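Local coordinates for cadherin-23 (PDB 5UZ8), which is a calcium-binding cell-adhesion protein of hearing, probably passing mechanical force along a row of extracellular cadherin repeats joined by calcium-filled linkers, at residues 72-77 and 104-109; 108-113 and 201-206; 146-151 and 192-197; 154-159 and 186-191. All blocks are in the same frame, centred on the assembly; numbering follows the deposited sequence. Where two conformers were deposited one is given.

Contact 1. Residues 72-77 and 104-109; sequences RTVDYE and LEIVDI. With CA (calcium ion), chain J; CA (calcium ion), chain K.
E77 and D108 meet through a calcium ion at the end of a cadherin repeat, where the D-x-E calcium motif (D75-Y76-E77) packs against the end of strand 97-107. Metal bonds come first. Both carboxylate oxygens of E77 hold calcium J, OE1 at 2.5 Å from the ion. D108 OD1 and I109 O join them, and E21, D111 and D144 complete the site. E77 OE2 also lies 2.3 Å from calcium K, bridging the two metals; D75 OD1 and two waters bind K as well, beside E21 and D111. Calcium J, bound by both, would probably offset the repulsion between E77 OE1 and D108 OD1, 3.1 Å apart, while D108 OD2 is tied to S145. The second kind is packing. With its CG anti to the backbone N (chi1 -177°), Y76 carries its ring to D108, whose CB lies over one face toward the rim, a CH-pi contact 3.7 Å from the ring centroid. At the ring's edge I106 O is 3.4 Å from Y76 CE1. V74 and I106 meet tip to tip, CG1 to CD1. No hydrogen bond crosses between the segments; within 72-77 an Asx turn forms, E77 N donating to D75 OD1 at 3.0 Å, from above the carboxylate plane.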
loop_
_atom_site.group_PDB
_atom_site.type_symbol
_atom_site.label_atom_id
_atom_site.label_comp_id
_atom_site.label_asym_id
_atom_site.label_seq_id
_atom_site.Cartn_x
_atom_site.Cartn_y
_atom_site.Cartn_z
ATOM N N ARG A 72 -25.472 22.033 -18.062
ATOM C CA ARG A 72 -24.893 20.971 -17.265
ATOM C C ARG A 72 -23.440 21.316 -16.948
ATOM O O ARG A 72 -22.749 21.982 -17.728
ATOM C CB ARG A 72 -25.015 19.618 -17.964
ATOM C CG ARG A 72 -26.449 19.157 -18.019
ATOM C CD ARG A 72 -26.640 17.962 -18.925
ATOM N NE ARG A 72 -28.039 17.563 -18.896
ATOM C CZ ARG A 72 -29.034 18.181 -19.529
ATOM N NH1 ARG A 72 -28.807 19.247 -20.320
ATOM N NH2 ARG A 72 -30.276 17.703 -19.376
ATOM N N THR A 73 -22.987 20.870 -15.782
ATOM C CA THR A 73 -21.562 21.008 -15.466
ATOM C C THR A 73 -20.738 20.038 -16.295
ATOM O O THR A 73 -21.139 18.918 -16.541
ATOM C CB THR A 73 -21.256 20.735 -13.992
ATOM O OG1 THR A 73 -21.762 19.437 -13.635
ATOM C CG2 THR A 73 -21.886 21.808 -13.160
ATOM N N VAL A 74 -19.590 20.517 -16.743
ATOM C CA VAL A 74 -18.698 19.738 -17.606
ATOM C C VAL A 74 -17.599 19.081 -16.767
ATOM O O VAL A 74 -17.161 19.632 -15.747
ATOM C CB VAL A 74 -18.104 20.628 -18.716
ATOM C CG1 VAL A 74 -17.042 21.585 -18.192
ATOM C CG2 VAL A 74 -17.567 19.792 -19.860
ATOM N N ASP A 75 -17.210 17.901 -17.208
ATOM C CA ASP A 75 -16.198 17.070 -16.583
ATOM C C ASP A 75 -15.033 16.895 -17.576
ATOM O O ASP A 75 -15.204 16.303 -18.639
ATOM C CB ASP A 75 -16.832 15.713 -16.276
ATOM C CG ASP A 75 -15.874 14.742 -15.568
ATOM O OD1 ASP A 75 -14.719 15.099 -15.243
ATOM O OD2 ASP A 75 -16.289 13.598 -15.349
ATOM N N TYR A 76 -13.846 17.382 -17.212
ATOM C CA TYR A 76 -12.666 17.258 -18.057
ATOM C C TYR A 76 -12.376 15.794 -18.351
ATOM O O TYR A 76 -11.903 15.470 -19.416
ATOM C CB TYR A 76 -11.425 17.907 -17.407
ATOM C CG TYR A 76 -10.214 17.864 -18.298
ATOM C CD1 TYR A 76 -10.017 18.837 -19.311
ATOM C CD2 TYR A 76 -9.274 16.850 -18.178
ATOM C CE1 TYR A 76 -8.915 18.785 -20.129
ATOM C CE2 TYR A 76 -8.171 16.815 -18.991
ATOM C CZ TYR A 76 -8.007 17.763 -19.963
ATOM O OH TYR A 76 -6.910 17.701 -20.767
ATOM N N GLU A 77 -12.669 14.916 -17.399
ATOM C CA GLU A 77 -12.441 13.505 -17.623
ATOM C C GLU A 77 -13.370 12.896 -18.697
ATOM O O GLU A 77 -13.098 11.792 -19.143
ATOM C CB GLU A 77 -12.473 12.720 -16.305
ATOM C CG GLU A 77 -11.216 12.876 -15.463
ATOM C CD GLU A 77 -10.941 14.291 -14.942
ATOM O OE1 GLU A 77 -9.871 14.789 -15.282
ATOM O OE2 GLU A 77 -11.738 14.899 -14.170
ATOM N N LEU A 104 -14.629 26.365 -26.565
ATOM C CA LEU A 104 -14.338 26.489 -25.150
ATOM C C LEU A 104 -13.398 25.376 -24.717
ATOM O O LEU A 104 -13.712 24.183 -24.855
ATOM C CB LEU A 104 -15.615 26.488 -24.294
ATOM C CG LEU A 104 -16.649 27.544 -24.622
ATOM C CD1 LEU A 104 -17.871 27.338 -23.718
ATOM C CD2 LEU A 104 -16.083 28.942 -24.497
ATOM N N GLU A 105 -12.246 25.780 -24.205
ATOM C CA GLU A 105 -11.156 24.877 -23.842
ATOM C C GLU A 105 -11.347 24.482 -22.384
ATOM O O GLU A 105 -11.215 25.310 -21.490
ATOM C CB GLU A 105 -9.826 25.602 -24.025
ATOM C CG GLU A 105 -8.559 24.811 -23.702
ATOM C CD GLU A 105 -7.298 25.575 -24.089
ATOM O OE1 GLU A 105 -7.371 26.776 -24.410
ATOM O OE2 GLU A 105 -6.229 24.977 -24.099
ATOM N N ILE A 106 -11.700 23.230 -22.147
ATOM C CA ILE A 106 -11.944 22.788 -20.776
ATOM C C ILE A 106 -10.599 22.582 -20.062
ATOM O O ILE A 106 -9.662 22.013 -20.627
ATOM C CB ILE A 106 -12.844 21.534 -20.731
ATOM C CG1 ILE A 106 -14.133 21.741 -21.533
ATOM C CG2 ILE A 106 -13.209 21.180 -19.304
ATOM C CD1 ILE A 106 -14.838 23.042 -21.206
ATOM N N VAL A 107 -10.516 23.039 -18.813
ATOM C CA VAL A 107 -9.277 23.002 -18.033
ATOM C C VAL A 107 -9.452 21.980 -16.922
ATOM O O VAL A 107 -10.441 22.018 -16.178
ATOM C CB VAL A 107 -9.000 24.364 -17.416
ATOM C CG1 VAL A 107 -7.755 24.335 -16.538
ATOM C CG2 VAL A 107 -8.851 25.399 -18.522
ATOM N N ASP A 108 -8.500 21.060 -16.835
ATOM C CA ASP A 108 -8.493 20.026 -15.803
ATOM C C ASP A 108 -8.277 20.671 -14.436
ATOM O O ASP A 108 -7.384 21.524 -14.266
ATOM C CB ASP A 108 -7.337 19.063 -16.117
ATOM C CG ASP A 108 -7.215 17.886 -15.159
ATOM O OD1 ASP A 108 -8.249 17.337 -14.690
ATOM O OD2 ASP A 108 -6.045 17.453 -14.950
ATOM N N ILE A 109 -9.043 20.226 -13.457
ATOM C CA ILE A 109 -8.753 20.493 -12.036
ATOM C C ILE A 109 -8.439 19.171 -11.333
ATOM O O ILE A 109 -8.763 18.092 -11.833
ATOM C CB ILE A 109 -9.906 21.253 -11.304
ATOM C CG1 ILE A 109 -11.076 20.328 -10.990
ATOM C CG2 ILE A 109 -10.344 22.482 -12.096
ATOM C CD1 ILE A 109 -12.274 20.994 -10.320
HETATM CA CA CA J . -9.826 16.460 -13.367
HETATM CA CA CA K . -13.635 15.772 -13.268
HETATM O O HOH W 1 -13.842 13.699 -12.162
HETATM O O HOH W 2 -16.004 16.063 -12.702
#

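Contact 2. Residues 108-113 and 201-206; sequences DINDNN and NRRENS. With CA (calcium ion), chain J; CA (calcium ion), chain I; CA (calcium ion), chain K.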
loop_
_atom_site.group_PDB
_atom_site.type_symbol
_atom_site.label_atom_id
_atom_site.label_comp_id
_atom_site.label_asym_id
_atom_site.label_seq_id
_atom_site.Cartn_x
_atom_site.Cartn_y
_atom_site.Cartn_z
ATOM N N ASP A 108 -8.500 21.060 -16.835
ATOM C CA ASP A 108 -8.493 20.026 -15.803
ATOM C C ASP A 108 -8.277 20.671 -14.436
ATOM O O ASP A 108 -7.384 21.524 -14.266
ATOM C CB ASP A 108 -7.337 19.063 -16.117
ATOM C CG ASP A 108 -7.215 17.886 -15.159
ATOM O OD1 ASP A 108 -8.249 17.337 -14.690
ATOM O OD2 ASP A 108 -6.045 17.453 -14.950
ATOM N N ILE A 109 -9.043 20.226 -13.457
ATOM C CA ILE A 109 -8.753 20.493 -12.036
ATOM C C ILE A 109 -8.439 19.171 -11.333
ATOM O O ILE A 109 -8.763 18.092 -11.833
ATOM C CB ILE A 109 -9.906 21.253 -11.304
ATOM C CG1 ILE A 109 -11.076 20.328 -10.990
ATOM C CG2 ILE A 109 -10.344 22.482 -12.096
ATOM C CD1 ILE A 109 -12.274 20.994 -10.320
ATOM N N ASN A 110 -7.805 19.252 -10.176
ATOM C CA ASN A 110 -7.392 18.077 -9.461
ATOM C C ASN A 110 -8.534 17.551 -8.602
ATOM O O ASN A 110 -8.515 17.667 -7.366
ATOM C CB ASN A 110 -6.136 18.347 -8.627
ATOM C CG ASN A 110 -5.541 17.073 -8.061
ATOM O OD1 ASN A 110 -5.754 16.005 -8.614
ATOM N ND2 ASN A 110 -4.797 17.177 -6.976
ATOM N N ASP A 111 -9.509 16.935 -9.274
ATOM C CA ASP A 111 -10.718 16.433 -8.611
ATOM C C ASP A 111 -10.791 14.902 -8.475
ATOM O O ASP A 111 -11.823 14.377 -8.034
ATOM C CB ASP A 111 -11.999 17.024 -9.247
ATOM C CG ASP A 111 -12.168 16.707 -10.738
ATOM O OD1 ASP A 111 -11.205 16.330 -11.448
ATOM O OD2 ASP A 111 -13.294 16.936 -11.251
ATOM N N ASN A 112 -9.724 14.197 -8.822
ATOM C CA ASN A 112 -9.664 12.754 -8.609
ATOM C C ASN A 112 -8.484 12.390 -7.701
ATOM O O ASN A 112 -7.365 12.879 -7.898
ATOM C CB ASN A 112 -9.558 12.001 -9.930
ATOM C CG ASN A 112 -10.853 12.084 -10.730
ATOM O OD1 ASN A 112 -11.753 11.263 -10.532
ATOM N ND2 ASN A 112 -10.981 13.125 -11.558
ATOM N N ASN A 113 -8.743 11.518 -6.738
ATOM C CA ASN A 113 -7.697 11.005 -5.859
ATOM C C ASN A 113 -7.000 9.854 -6.550
ATOM O O ASN A 113 -7.659 9.104 -7.279
ATOM C CB ASN A 113 -8.291 10.439 -4.569
ATOM C CG ASN A 113 -8.854 11.516 -3.665
ATOM O OD1 ASN A 113 -9.623 12.324 -4.098
ATOM N ND2 ASN A 113 -8.454 11.519 -2.403
ATOM N N ASN A 201 -3.704 21.283 -2.319
ATOM C CA ASN A 201 -4.142 20.909 -3.688
ATOM C C ASN A 201 -3.601 19.510 -4.037
ATOM O O ASN A 201 -3.645 19.130 -5.179
ATOM C CB ASN A 201 -3.756 21.993 -4.775
ATOM C CG ASN A 201 -4.579 21.902 -6.127
ATOM O OD1 ASN A 201 -5.734 21.464 -6.195
ATOM N ND2 ASN A 201 -3.964 22.370 -7.190
ATOM N N ARG A 202 -3.179 18.739 -3.036
ATOM C CA ARG A 202 -2.755 17.345 -3.237
ATOM C C ARG A 202 -3.784 16.409 -2.627
ATOM O O ARG A 202 -4.209 16.628 -1.489
ATOM C CB ARG A 202 -1.388 17.087 -2.613
ATOM C CG ARG A 202 -0.295 17.981 -3.180
ATOM C CD ARG A 202 1.108 17.565 -2.764
ATOM N NE ARG A 202 1.501 16.343 -3.431
ATOM C CZ ARG A 202 2.597 15.643 -3.175
ATOM N NH1 ARG A 202 3.478 16.036 -2.256
ATOM N NH2 ARG A 202 2.812 14.527 -3.829
ATOM N N ARG A 203 -4.161 15.381 -3.374
ATOM C CA ARG A 203 -5.091 14.366 -2.944
ATOM C C ARG A 203 -4.348 13.057 -2.726
ATOM O O ARG A 203 -3.309 12.797 -3.333
ATOM C CB ARG A 203 -6.187 14.165 -4.004
ATOM C CG ARG A 203 -7.180 15.279 -4.111
ATOM C CD ARG A 203 -8.148 15.083 -5.268
ATOM N NE ARG A 203 -9.233 16.072 -5.242
ATOM C CZ ARG A 203 -10.352 15.985 -4.519
ATOM N NH1 ARG A 203 -11.258 16.938 -4.611
ATOM N NH2 ARG A 203 -10.605 14.945 -3.735
ATOM N N GLU A 204 -4.904 12.236 -1.846
ATOM C CA GLU A 204 -4.264 10.998 -1.450
ATOM C C GLU A 204 -5.262 9.899 -1.121
ATOM O O GLU A 204 -6.452 10.174 -0.820
ATOM C CB GLU A 204 -3.393 11.237 -0.231
ATOM C CG GLU A 204 -4.151 11.584 1.045
ATOM C CD GLU A 204 -3.218 11.990 2.168
ATOM O OE1 GLU A 204 -3.352 11.451 3.276
ATOM O OE2 GLU A 204 -2.347 12.868 1.955
ATOM N N ASN A 205 -4.716 8.701 -1.006
ATOM C CA ASN A 205 -5.394 7.581 -0.389
ATOM C C ASN A 205 -4.326 6.664 0.171
ATOM O O ASN A 205 -3.160 6.664 -0.298
ATOM C CB ASN A 205 -6.239 6.796 -1.401
ATOM C CG ASN A 205 -7.686 7.263 -1.469
ATOM O OD1 ASN A 205 -8.363 7.370 -0.453
ATOM N ND2 ASN A 205 -8.173 7.534 -2.677
ATOM N N SER A 206 -4.719 5.883 1.154
ATOM C CA SER A 206 -3.802 4.895 1.731
ATOM C C SER A 206 -4.338 3.492 1.575
ATOM O O SER A 206 -5.544 3.284 1.429
ATOM C CB SER A 206 -3.616 5.214 3.201
ATOM O OG SER A 206 -4.856 5.160 3.879
HETATM CA CA CA J . -9.826 16.460 -13.367
HETATM CA CA CA I . -5.539 13.678 -9.042
HETATM CA CA CA K . -13.635 15.772 -13.268
HETATM O O HOH W 3 -7.206 21.718 -8.874
HETATM O O HOH W 4 -11.324 19.424 -6.695
HETATM O O HOH W 5 -7.398 19.137 -5.201
HETATM O O HOH W 1 -13.842 13.699 -12.162
HETATM O O HOH W 2 -16.004 16.063 -12.702
#
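R203 reaches with an extended chain from CG to NE into the linker 108-113, whose D108-I109-N110-D111-N112 run is the DXNDN calcium motif between cadherin repeats. This is the tight part. R203 NE donates to N110 O at 2.8 Å, the oxygen lying in the guanidinium plane. R203 NH2 donates to N113 OD1, also 2.8 Å away but tilted 23° from that plane, the N113 amide being turned 64° against the guanidinium. The backbone C of D111 sits over one guanidinium face. N113 ND2 passes the chain of bonds on to E204 O at 2.9 Å, and N110 ND2 gives one to N201 O, also 2.9 Å away. At the other end of the amide, N110 OD1 binds the calcium ion of chain I at 2.4 Å, and N112 O binds the same ion. An alanine in place of R203 would probably leave N113 OD1 without this donor and N110 O to one well-placed water.

Toward N201 the contact is looser and wet. N201 OD1 is linked to N110 through two waters, one taking the N-H of N110 and the other donating to N110 O, while N201 ND2 turns to D197. Segment 201-206 runs into strand 204-214, which pairs with strand 184-193 through N205 and A191, R203 bonding to D193 just before it; segment 108-113 joins strand 97-107 to strand 115-116.

Contact 3. Residues 146-151 and 192-197; sequences GNFALI and KDNPGD. With CA (calcium ion), chain I.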
loop_
_atom_site.group_PDB
_atom_site.type_symbol
_atom_site.label_atom_id
_atom_site.label_comp_id
_atom_site.label_asym_id
_atom_site.label_seq_id
_atom_site.Cartn_x
_atom_site.Cartn_y
_atom_site.Cartn_z
ATOM N N GLY A 146 -1.784 15.367 -16.477
ATOM C CA GLY A 146 -0.585 16.123 -16.172
ATOM C C GLY A 146 -0.182 15.922 -14.720
ATOM O O GLY A 146 -0.254 14.825 -14.230
ATOM N N ASN A 147 0.275 16.988 -14.074
ATOM C CA ASN A 147 0.788 16.894 -12.684
ATOM C C ASN A 147 -0.252 16.379 -11.697
ATOM O O ASN A 147 0.087 15.682 -10.747
ATOM C CB ASN A 147 1.345 18.216 -12.169
ATOM C CG ASN A 147 2.513 18.009 -11.236
ATOM O OD1 ASN A 147 3.561 17.545 -11.703
ATOM N ND2 ASN A 147 2.365 18.324 -9.943
ATOM N N PHE A 148 -1.517 16.705 -11.954
ATOM C CA PHE A 148 -2.602 16.254 -11.122
ATOM C C PHE A 148 -2.814 14.747 -11.107
ATOM O O PHE A 148 -3.544 14.234 -10.243
ATOM C CB PHE A 148 -3.897 16.953 -11.576
ATOM C CG PHE A 148 -3.901 18.438 -11.400
ATOM C CD1 PHE A 148 -3.088 19.087 -10.458
ATOM C CD2 PHE A 148 -4.818 19.199 -12.109
ATOM C CE1 PHE A 148 -3.162 20.453 -10.278
ATOM C CE2 PHE A 148 -4.910 20.562 -11.920
ATOM C CZ PHE A 148 -4.072 21.211 -11.008
ATOM N N ALA A 149 -2.199 14.028 -12.047
ATOM C CA ALA A 149 -2.294 12.553 -12.104
ATOM C C ALA A 149 -0.943 11.845 -11.868
ATOM O O ALA A 149 -0.869 10.605 -11.991
ATOM C CB ALA A 149 -2.882 12.130 -13.447
ATOM N N LEU A 150 0.100 12.608 -11.537
ATOM C CA LEU A 150 1.365 12.033 -11.150
ATOM C C LEU A 150 1.271 11.649 -9.688
ATOM O O LEU A 150 0.750 12.425 -8.891
ATOM C CB LEU A 150 2.515 13.000 -11.351
ATOM C CG LEU A 150 2.785 13.390 -12.795
ATOM C CD1 LEU A 150 4.024 14.273 -12.874
ATOM C CD2 LEU A 150 2.981 12.122 -13.633
ATOM N N ILE A 151 1.763 10.452 -9.371
ATOM C CA ILE A 151 1.610 9.817 -8.069
ATOM C C ILE A 151 2.970 9.620 -7.381
ATOM O O ILE A 151 3.895 9.131 -7.977
ATOM C CB ILE A 151 0.893 8.473 -8.217
ATOM C CG1 ILE A 151 -0.530 8.730 -8.717
ATOM C CG2 ILE A 151 0.861 7.696 -6.891
ATOM C CD1 ILE A 151 -1.268 7.470 -9.092
ATOM N N LYS A 192 0.004 9.883 -3.180
ATOM C CA LYS A 192 -0.336 11.306 -3.114
ATOM C C LYS A 192 -0.048 11.927 -4.488
ATOM O O LYS A 192 1.052 11.765 -5.046
ATOM C CB LYS A 192 0.445 11.974 -1.992
ATOM C CG LYS A 192 0.174 13.450 -1.770
ATOM C CD LYS A 192 1.096 14.032 -0.673
ATOM C CE LYS A 192 1.018 13.289 0.639
ATOM N NZ LYS A 192 1.681 14.039 1.758
ATOM N N ASP A 193 -1.035 12.595 -5.053
ATOM C CA ASP A 193 -0.890 13.143 -6.386
ATOM C C ASP A 193 -0.263 14.536 -6.356
ATOM O O ASP A 193 0.093 15.028 -5.292
ATOM C CB ASP A 193 -2.240 13.087 -7.147
ATOM C CG ASP A 193 -3.255 14.074 -6.630
ATOM O OD1 ASP A 193 -2.897 15.023 -5.884
ATOM O OD2 ASP A 193 -4.427 13.916 -7.024
ATOM N N ASN A 194 -0.133 15.159 -7.531
ATOM C CA ASN A 194 0.207 16.566 -7.695
ATOM C C ASN A 194 1.509 16.980 -6.979
ATOM O O ASN A 194 1.521 17.894 -6.142
ATOM C CB ASN A 194 -1.001 17.463 -7.275
ATOM C CG ASN A 194 -0.863 18.913 -7.712
ATOM O OD1 ASN A 194 -0.098 19.258 -8.618
ATOM N ND2 ASN A 194 -1.646 19.793 -7.052
ATOM N N PRO A 195 2.608 16.249 -7.271
ATOM C CA PRO A 195 3.848 16.497 -6.547
ATOM C C PRO A 195 4.357 17.927 -6.694
ATOM O O PRO A 195 4.181 18.578 -7.724
ATOM C CB PRO A 195 4.819 15.434 -7.131
ATOM C CG PRO A 195 4.284 15.190 -8.517
ATOM C CD PRO A 195 2.779 15.247 -8.339
ATOM N N GLY A 196 4.930 18.433 -5.611
ATOM C CA GLY A 196 5.504 19.751 -5.568
ATOM C C GLY A 196 4.517 20.868 -5.249
ATOM O O GLY A 196 4.933 21.969 -4.932
ATOM N N ASP A 197 3.214 20.618 -5.337
ATOM C CA ASP A 197 2.231 21.686 -5.092
ATOM C C ASP A 197 2.018 21.765 -3.568
ATOM O O ASP A 197 2.537 20.932 -2.794
ATOM C CB ASP A 197 0.935 21.379 -5.881
ATOM C CG ASP A 197 0.040 22.616 -6.134
ATOM O OD1 ASP A 197 0.239 23.682 -5.509
ATOM O OD2 ASP A 197 -0.897 22.508 -6.958
HETATM CA CA CA I . -5.539 13.678 -9.042
#
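N194, with CG anti to the backbone N (chi1 -167°), and F148, with CG anti to the carbonyl carbon (chi1 -64°), lie side by side and point the same way, the ring nearly perpendicular to the amide. N194 CG stands at the ring's edge, in its plane, 3.5 Å from F148 CD1. The contact belongs to the calcium-binding end of a cadherin repeat, next to the linker, where the loop after the D-x-D pair D142 and D144 meets the end of strand 184-193. Residues 147-149 form a 3-10 turn there, and N194 to D197 a type II beta turn with P195 and G196 at its corners.

The N147 amide joins the two turns. ND2 spends one N-H on P195 O at 2.9 Å, on a lone pair of that carbonyl, and the other on N194 OD1, also at 2.9 Å and almost straight (168°). The N194 amide is held from its far end too, ND2 donating to D197 OD2 at 2.8 Å and to N201 O. An alanine at N147 would probably leave P195 O and N194 OD1 without this shared donor and the two turns less firmly joined. Beside this, L150 CB packs on P195 CD at 3.8 Å, and N194 N makes weak bonds to N147 O and L150 O.

A calcium ion, that of chain I, joins the same two segments, and N110, N112, D142 and D144 also bind it. D193 OD1 accepts from R203 N, while D193 OD2 binds the ion at 2.3 Å, and F148 O binds it at 2.4 Å.

Contact 4. Residues 154-159 and 186-191; sequences SLVDGE and ILTALA
S154 O accepts the shortest bond between the two segments, from L190 N at 2.8 Å and nearly straight (172°). S154 N returns one to L190 O at 3.0 Å, closing an antiparallel hydrogen-bonded pair. Two residues on, V156 N donates to T188 O, nearly along the C=O axis. There the strands part, and a water takes over, accepting from D157 N at 2.8 Å and from T188 N at 3.1 Å. In the A'GFC sheet of the cadherin beta sandwich this is the pairing of edge strand 151-155 (C) with strand 184-193 (F). On the face toward the other sheet, L155 CD2 lies 4.1 Å from A189 CB, and L155 and L187 touch I164 and F162 of strand 162-164. On the other face S154 OG sits 3.5 Å from L190 CB, and V156 CG2 meets T188 CG2 at 3.6 Å, with T188 OG1 bonded to Q208. Beyond the strand, D157 OD1 accepts from E159 N in an Asx turn, met from above its carboxylate plane. E159 extends back to L187, OE2 to CD2 3.8 Å; its OE1 forms a salt bridge with K182, and a second water links OE2 to I186 N.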
loop_
_atom_site.group_PDB
_atom_site.type_symbol
_atom_site.label_atom_id
_atom_site.label_comp_id
_atom_site.label_asym_id
_atom_site.label_seq_id
_atom_site.Cartn_x
_atom_site.Cartn_y
_atom_site.Cartn_z
ATOM N N SER A 154 4.598 6.623 -0.691
ATOM C CA SER A 154 5.375 6.675 0.545
ATOM C C SER A 154 4.838 5.619 1.527
ATOM O O SER A 154 3.811 5.013 1.287
ATOM C CB SER A 154 5.323 8.063 1.163
ATOM O OG SER A 154 3.992 8.417 1.500
ATOM N N LEU A 155 5.598 5.366 2.586
ATOM C CA LEU A 155 5.160 4.505 3.691
ATOM C C LEU A 155 5.056 5.426 4.870
ATOM O O LEU A 155 5.932 6.269 5.093
ATOM C CB LEU A 155 6.194 3.416 4.030
ATOM C CG LEU A 155 6.370 2.295 3.047
ATOM C CD1 LEU A 155 7.445 1.331 3.541
ATOM C CD2 LEU A 155 5.058 1.541 2.788
ATOM N N VAL A 156 3.965 5.314 5.623
ATOM C CA VAL A 156 3.798 6.120 6.801
ATOM C C VAL A 156 4.879 5.780 7.841
ATOM O O VAL A 156 5.412 6.666 8.480
ATOM C CB VAL A 156 2.400 5.903 7.401
ATOM C CG1 VAL A 156 2.280 6.534 8.799
ATOM C CG2 VAL A 156 1.361 6.461 6.450
ATOM N N ASP A 157 5.218 4.507 7.988
ATOM C CA ASP A 157 6.291 4.104 8.921
ATOM C C ASP A 157 6.755 2.685 8.567
ATOM O O ASP A 157 6.135 1.678 8.960
ATOM C CB ASP A 157 5.825 4.174 10.378
ATOM C CG ASP A 157 6.901 3.694 11.380
ATOM O OD1 ASP A 157 8.100 3.536 11.022
ATOM O OD2 ASP A 157 6.534 3.498 12.560
ATOM N N GLY A 158 7.869 2.629 7.847
ATOM C CA GLY A 158 8.504 1.383 7.502
ATOM C C GLY A 158 9.208 0.678 8.645
ATOM O O GLY A 158 9.673 -0.436 8.439
ATOM N N GLU A 159 9.317 1.347 9.809
ATOM C CA GLU A 159 9.926 0.806 11.031
ATOM C C GLU A 159 11.446 0.576 10.878
ATOM O O GLU A 159 12.070 -0.132 11.663
ATOM C CB GLU A 159 9.189 -0.463 11.479
ATOM C CG GLU A 159 7.680 -0.257 11.626
ATOM C CD GLU A 159 6.936 -1.513 12.090
ATOM O OE1 GLU A 159 7.532 -2.342 12.858
ATOM O OE2 GLU A 159 5.748 -1.650 11.650
ATOM N N ILE A 186 2.077 -4.751 9.551
ATOM C CA ILE A 186 0.934 -4.192 8.843
ATOM C C ILE A 186 1.282 -2.719 8.595
ATOM O O ILE A 186 1.219 -1.918 9.504
ATOM C CB ILE A 186 -0.379 -4.351 9.653
ATOM C CG1 ILE A 186 -0.553 -5.818 10.061
ATOM C CG2 ILE A 186 -1.575 -3.831 8.840
ATOM C CD1 ILE A 186 -1.833 -6.099 10.822
ATOM N N LEU A 187 1.677 -2.418 7.368
ATOM C CA LEU A 187 2.208 -1.123 6.983
ATOM C C LEU A 187 1.150 -0.328 6.218
ATOM O O LEU A 187 0.320 -0.897 5.533
ATOM C CB LEU A 187 3.391 -1.317 6.080
ATOM C CG LEU A 187 4.538 -2.172 6.606
ATOM C CD1 LEU A 187 5.598 -2.187 5.508
ATOM C CD2 LEU A 187 5.001 -1.605 7.943
ATOM N N THR A 188 1.182 0.984 6.374
ATOM C CA THR A 188 0.332 1.876 5.591
ATOM C C THR A 188 1.143 2.461 4.443
ATOM O O THR A 188 2.131 3.159 4.686
ATOM C CB THR A 188 -0.202 3.011 6.473
ATOM O OG1 THR A 188 -0.956 2.452 7.567
ATOM C CG2 THR A 188 -1.087 3.928 5.663
ATOM N N ALA A 189 0.711 2.192 3.215
ATOM C CA ALA A 189 1.286 2.804 2.019
ATOM C C ALA A 189 0.367 3.942 1.573
ATOM O O ALA A 189 -0.864 3.787 1.597
ATOM C CB ALA A 189 1.439 1.794 0.908
ATOM N N LEU A 190 0.964 5.068 1.175
ATOM C CA LEU A 190 0.213 6.264 0.784
ATOM C C LEU A 190 0.521 6.589 -0.676
ATOM O O LEU A 190 1.674 6.466 -1.080
ATOM C CB LEU A 190 0.658 7.416 1.645
ATOM C CG LEU A 190 -0.169 8.677 1.643
ATOM C CD1 LEU A 190 -1.528 8.436 2.298
ATOM C CD2 LEU A 190 0.589 9.728 2.450
ATOM N N ALA A 191 -0.506 6.969 -1.436
ATOM C CA ALA A 191 -0.338 7.493 -2.791
ATOM C C ALA A 191 -0.837 8.937 -2.763
ATOM O O ALA A 191 -1.970 9.180 -2.332
ATOM C CB ALA A 191 -1.144 6.676 -3.774
HETATM O O HOH W 6 3.928 2.124 7.137
HETATM O O HOH W 7 3.289 -3.534 12.221
#

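Overall arrangement
The contacts follow the rod from the end of one cadherin repeat through the junction, where contacts 2 and 3 lie together, into the next. Contact 1 closes the first repeat of this fragment and shares D108 and I109 with contact 2, their centres 16 Å apart. The centres of contacts 2 and 3 are about 8 Å apart, around one shared calcium; contacts 1 and 2 share the other two. Contacts 2, 3 and 4 reach one sheet, strands 204-214, 184-193 and 151-155 being neighbours. In sequence, contact 4 falls between the segments of contact 3, and contact 3 between those of contact 2. Contact 4, about 34 Å from contact 1 between centres, lies in the sandwich. This continuity is consistent with a calcium-stiffened linker.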